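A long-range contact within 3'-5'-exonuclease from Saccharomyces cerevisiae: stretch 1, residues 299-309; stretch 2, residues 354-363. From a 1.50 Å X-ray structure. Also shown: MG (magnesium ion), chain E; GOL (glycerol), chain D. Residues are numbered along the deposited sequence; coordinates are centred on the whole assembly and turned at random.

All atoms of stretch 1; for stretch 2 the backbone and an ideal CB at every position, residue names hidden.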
# COMPACT_ATOMS: atom_id res chain seq x y z
N LEU A 299 8.50 4.79 -6.24
CA LEU A 299 8.63 4.53 -4.80
C LEU A 299 8.85 3.04 -4.58
O LEU A 299 8.36 2.23 -5.35
CB LEU A 299 7.38 4.98 -4.05
CG LEU A 299 6.97 6.43 -4.33
CD1 LEU A 299 5.69 6.73 -3.57
CD2 LEU A 299 8.07 7.44 -3.96
N LEU A 300 9.61 2.70 -3.54
CA LEU A 300 9.95 1.30 -3.28
C LEU A 300 9.10 0.74 -2.15
O LEU A 300 8.74 1.45 -1.20
CB LEU A 300 11.43 1.20 -2.89
CG LEU A 300 12.44 1.65 -3.93
CD1 LEU A 300 13.86 1.67 -3.34
CD2 LEU A 300 12.36 0.67 -5.09
N GLU A 301 8.81 -0.56 -2.24
CA GLU A 301 7.98 -1.25 -1.25
C GLU A 301 8.27 -2.72 -1.35
O GLU A 301 8.78 -3.19 -2.38
CB GLU A 301 6.48 -1.02 -1.48
CG GLU A 301 6.11 -0.78 -2.93
CD GLU A 301 4.64 -1.07 -3.22
OE1 GLU A 301 4.18 -2.18 -2.90
OE2 GLU A 301 3.96 -0.19 -3.77
N THR A 302 7.96 -3.44 -0.28
CA THR A 302 8.09 -4.91 -0.31
C THR A 302 6.77 -5.62 -0.53
O THR A 302 6.73 -6.72 -1.11
CB THR A 302 8.71 -5.51 0.98
OG1 THR A 302 7.90 -5.18 2.12
CG2 THR A 302 10.16 -5.07 1.17
N ASP A 303 5.66 -5.03 -0.07
CA ASP A 303 4.37 -5.74 0.02
C ASP A 303 4.46 -6.95 0.96
O ASP A 303 3.61 -7.85 0.89
CB ASP A 303 3.82 -6.14 -1.36
CG ASP A 303 2.31 -6.23 -1.37
OD1 ASP A 303 1.66 -5.38 -0.71
OD2 ASP A 303 1.77 -7.14 -2.05
N ALA A 304 5.46 -6.94 1.84
CA ALA A 304 5.63 -8.07 2.77
C ALA A 304 4.29 -8.35 3.50
O ALA A 304 3.59 -7.41 3.90
CB ALA A 304 6.71 -7.78 3.75
N PRO A 305 3.91 -9.62 3.67
CA PRO A 305 4.69 -10.83 3.45
C PRO A 305 4.69 -11.38 2.02
O PRO A 305 5.23 -12.47 1.80
CB PRO A 305 4.00 -11.84 4.37
CG PRO A 305 2.54 -11.47 4.22
CD PRO A 305 2.55 -9.92 4.18
N TRP A 306 4.06 -10.67 1.10
CA TRP A 306 3.95 -11.07 -0.30
C TRP A 306 5.14 -10.58 -1.11
O TRP A 306 6.01 -9.86 -0.60
CB TRP A 306 2.67 -10.48 -0.90
CG TRP A 306 1.50 -10.63 0.03
CD1 TRP A 306 0.81 -9.63 0.68
CD2 TRP A 306 0.90 -11.86 0.44
NE1 TRP A 306 -0.18 -10.16 1.45
CE2 TRP A 306 -0.16 -11.53 1.33
CE3 TRP A 306 1.14 -13.21 0.14
CZ2 TRP A 306 -0.97 -12.51 1.93
CZ3 TRP A 306 0.33 -14.18 0.73
CH2 TRP A 306 -0.71 -13.82 1.62
N CYS A 307 5.20 -11.02 -2.37
CA CYS A 307 6.12 -10.46 -3.36
C CYS A 307 7.60 -10.73 -3.12
O CYS A 307 8.47 -9.92 -3.48
CB CYS A 307 5.84 -8.97 -3.58
SG CYS A 307 4.15 -8.64 -4.18
N GLU A 308 7.90 -11.90 -2.54
CA GLU A 308 9.30 -12.35 -2.44
C GLU A 308 9.92 -12.37 -3.83
O GLU A 308 9.29 -12.83 -4.78
CB GLU A 308 9.36 -13.75 -1.83
CG GLU A 308 10.76 -14.26 -1.57
CD GLU A 308 10.79 -15.72 -1.11
OE1 GLU A 308 9.72 -16.38 -1.08
OE2 GLU A 308 11.90 -16.21 -0.80
N ILE A 309 11.13 -11.85 -3.95
CA ILE A 309 11.92 -11.98 -5.18
C ILE A 309 12.51 -13.39 -5.22
O ILE A 309 13.29 -13.77 -4.35
CB ILE A 309 12.99 -10.90 -5.26
CG1 ILE A 309 12.33 -9.53 -5.48
CG2 ILE A 309 13.98 -11.18 -6.38
CD1 ILE A 309 13.22 -8.35 -5.16
N UNK A 354 10.91 -19.14 5.73
CA UNK A 354 10.93 -19.42 4.29
C UNK A 354 9.55 -19.16 3.70
O UNK A 354 8.54 -19.61 4.24
CB UNK A 354 11.37 -20.86 4.02
N UNK A 355 9.52 -18.40 2.60
CA UNK A 355 8.27 -18.08 1.93
C UNK A 355 7.55 -16.84 2.43
O UNK A 355 6.59 -16.40 1.80
CB UNK A 355 7.32 -19.28 2.05
N UNK A 356 8.00 -16.27 3.54
CA UNK A 356 7.36 -15.09 4.13
C UNK A 356 8.27 -13.89 3.90
O UNK A 356 9.35 -13.77 4.51
CB UNK A 356 7.08 -15.29 5.62
N UNK A 357 7.85 -13.00 3.01
CA UNK A 357 8.67 -11.82 2.73
C UNK A 357 8.68 -10.85 3.91
O UNK A 357 7.78 -10.89 4.76
CB UNK A 357 8.16 -11.11 1.48
N UNK A 358 9.70 -9.99 3.98
CA UNK A 358 9.84 -9.05 5.07
C UNK A 358 10.30 -7.68 4.60
O UNK A 358 10.94 -7.58 3.54
CB UNK A 358 10.82 -9.60 6.11
N UNK A 359 10.02 -6.63 5.39
CA UNK A 359 10.53 -5.29 5.02
C UNK A 359 12.06 -5.20 4.94
O UNK A 359 12.58 -4.31 4.24
CB UNK A 359 10.03 -4.26 6.03
N UNK A 360 12.80 -6.09 5.61
CA UNK A 360 14.26 -6.04 5.48
C UNK A 360 14.73 -6.35 4.07
O UNK A 360 15.93 -6.22 3.77
CB UNK A 360 14.91 -7.02 6.46
N UNK A 361 13.81 -6.77 3.21
CA UNK A 361 14.15 -7.06 1.82
C UNK A 361 13.97 -5.87 0.88
O UNK A 361 14.07 -6.02 -0.34
CB UNK A 361 13.30 -8.23 1.32
N UNK A 362 13.76 -4.69 1.44
CA UNK A 362 13.78 -3.45 0.65
C UNK A 362 15.03 -3.34 -0.21
O UNK A 362 14.97 -2.96 -1.39
CB UNK A 362 13.69 -2.23 1.57
N UNK A 363 16.17 -3.66 0.39
CA UNK A 363 17.45 -3.57 -0.31
C UNK A 363 17.49 -4.40 -1.59
O UNK A 363 18.16 -4.02 -2.56
CB UNK A 363 18.58 -4.02 0.62
MG MG E . -0.41 -4.78 -1.37
C1 GOL D . 11.47 -15.53 2.23
O1 GOL D . 11.90 -16.82 1.80
C2 GOL D . 12.35 -14.98 3.35
O2 GOL D . 12.32 -15.85 4.45
C3 GOL D . 13.80 -14.84 2.89
O3 GOL D . 14.01 -13.59 2.27

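Position 354 points its CA-to-CB bond away from stretch 1, and nothing of that stretch lies within 5.5 Å of the ideal CB. Almost any residue would suit; the deposited one is Lys-354, which makes no contact here.

At 355 the backbone decides. With phi/psi of 88/-9, a CB would be jammed against the carbonyl O of 354, which calls for glycine, and Gly-355 it is. Its N donates to glycerol O1 (3.0 Å), and that O1 donates to Glu-308 OE2 (2.7 Å), so the ligand bridges the two stretches.

The CB of 356 points away, but Pro-305 CB is 4.8 Å from it, so a side chain with an aliphatic base would fit. Arg-356 lays its CG 3.8 Å from Pro-305 CB and sends NH2 to a salt bridge at 358.

Position 357 faces stretch 1 most directly. Its ideal CB sits 3.2 Å from both Trp-306 O and Pro-305 O, too tight for a bulky branch at CB, and the nearby carbonyls of Thr-302, Trp-306 and Cys-307 ask for a donor on a short arm. Asparagine is a natural answer, though serine could also be considered. Asn-357, with chi1 t, donates ND2 to Trp-306 O (2.9 Å), while its backbone N donates to Pro-305 O (2.9 Å). A water joins Thr-302 O and Cys-307 O, each 2.7 Å from its oxygen, and accepts a weak bond from Asn-357 ND2.

At 358 the CB points away, leaving the choice largely free of stretch 1. Glu-358 accepts the salt bridge, its OE2 3.1 Å from Arg-356 NH2; its CA packs 3.6 Å from Ala-304 CB.

Position 359 points sideways, with phi near -61 and Ala-304 CB close by. A small apolar residue or proline would suit; Pro-359 places CD 4.0 Å from Ala-304 CB.

Position 360 points away from stretch 1, which imposes nothing; it is Cys-360.

At 361 CA-to-CB points sideways, and the ideal CB lies 4.5 Å from Thr-302 CG2. Ser, Asp or Asn would suit a position just before a helix. Asn-361 makes no capping bond; instead its ND2 donates to Asn-357 OD1 (2.8 Å), bracing that side chain, and to glycerol O3 (3.1 Å).

At 362 the CB points sideways past Thr-302 CG2, with Leu-300 further along, so a long, flexible apolar chain could reach both. Met-362, m at all three chi angles, brings CG 3.8 Å from Thr-302 CG2, SD 3.6 Å from Glu-301 CA and CE 3.5 Å from Leu-300 CB.

Position 363 points away, unconstrained by stretch 1: Glu-363, bonded elsewhere in the structure.

Stretch 2 (354-363) KGRNEPCNME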
# COMPACT_ATOMS: atom_id res chain seq x y z
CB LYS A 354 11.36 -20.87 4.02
CG LYS A 354 12.78 -21.18 4.50
CD LYS A 354 13.20 -22.60 4.16
CE LYS A 354 14.63 -22.89 4.62
NZ LYS A 354 15.66 -22.04 3.92
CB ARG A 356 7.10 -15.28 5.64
CG ARG A 356 6.36 -14.12 6.30
CD ARG A 356 6.23 -14.32 7.80
NE ARG A 356 7.50 -14.05 8.48
CZ ARG A 356 7.66 -13.93 9.80
NH1 ARG A 356 6.63 -14.06 10.65
NH2 ARG A 356 8.87 -13.67 10.29
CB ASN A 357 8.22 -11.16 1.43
CG ASN A 357 9.26 -10.24 0.84
OD1 ASN A 357 10.45 -10.32 1.18
ND2 ASN A 357 8.82 -9.33 -0.02
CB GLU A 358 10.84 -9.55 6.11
CG GLU A 358 10.48 -10.89 6.74
CD GLU A 358 11.27 -11.17 8.01
OE1 GLU A 358 12.13 -10.35 8.38
OE2 GLU A 358 11.06 -12.24 8.63
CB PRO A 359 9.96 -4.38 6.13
CG PRO A 359 9.63 -5.31 7.27
CD PRO A 359 9.20 -6.60 6.62
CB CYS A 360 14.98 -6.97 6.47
SG CYS A 360 14.69 -8.74 6.24
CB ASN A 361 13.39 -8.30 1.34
CG ASN A 361 13.94 -9.57 1.96
OD1 ASN A 361 15.04 -9.57 2.51
ND2 ASN A 361 13.16 -10.64 1.93
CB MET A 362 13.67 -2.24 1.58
CG MET A 362 12.22 -1.95 1.99
SD MET A 362 11.08 -1.36 0.63
CE MET A 362 11.69 0.37 0.53
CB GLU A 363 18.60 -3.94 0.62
CG GLU A 363 18.56 -5.36 1.16
CD GLU A 363 19.67 -5.63 2.14
OE1 GLU A 363 20.58 -4.79 2.30
OE2 GLU A 363 19.62 -6.71 2.78
O HOH W 1 8.87 -7.36 -2.64
O HOH W 2 -1.06 -6.56 -0.57
O HOH W 3 -0.36 -5.71 -3.16
O HOH W 4 4.25 -15.19 1.47
O HOH W 5 6.95 -16.33 -1.12
O HOH W 6 12.21 -10.43 -1.66
O HOH W 7 -0.82 -3.98 0.48
O HOH W 8 -2.78 -4.31 -2.26
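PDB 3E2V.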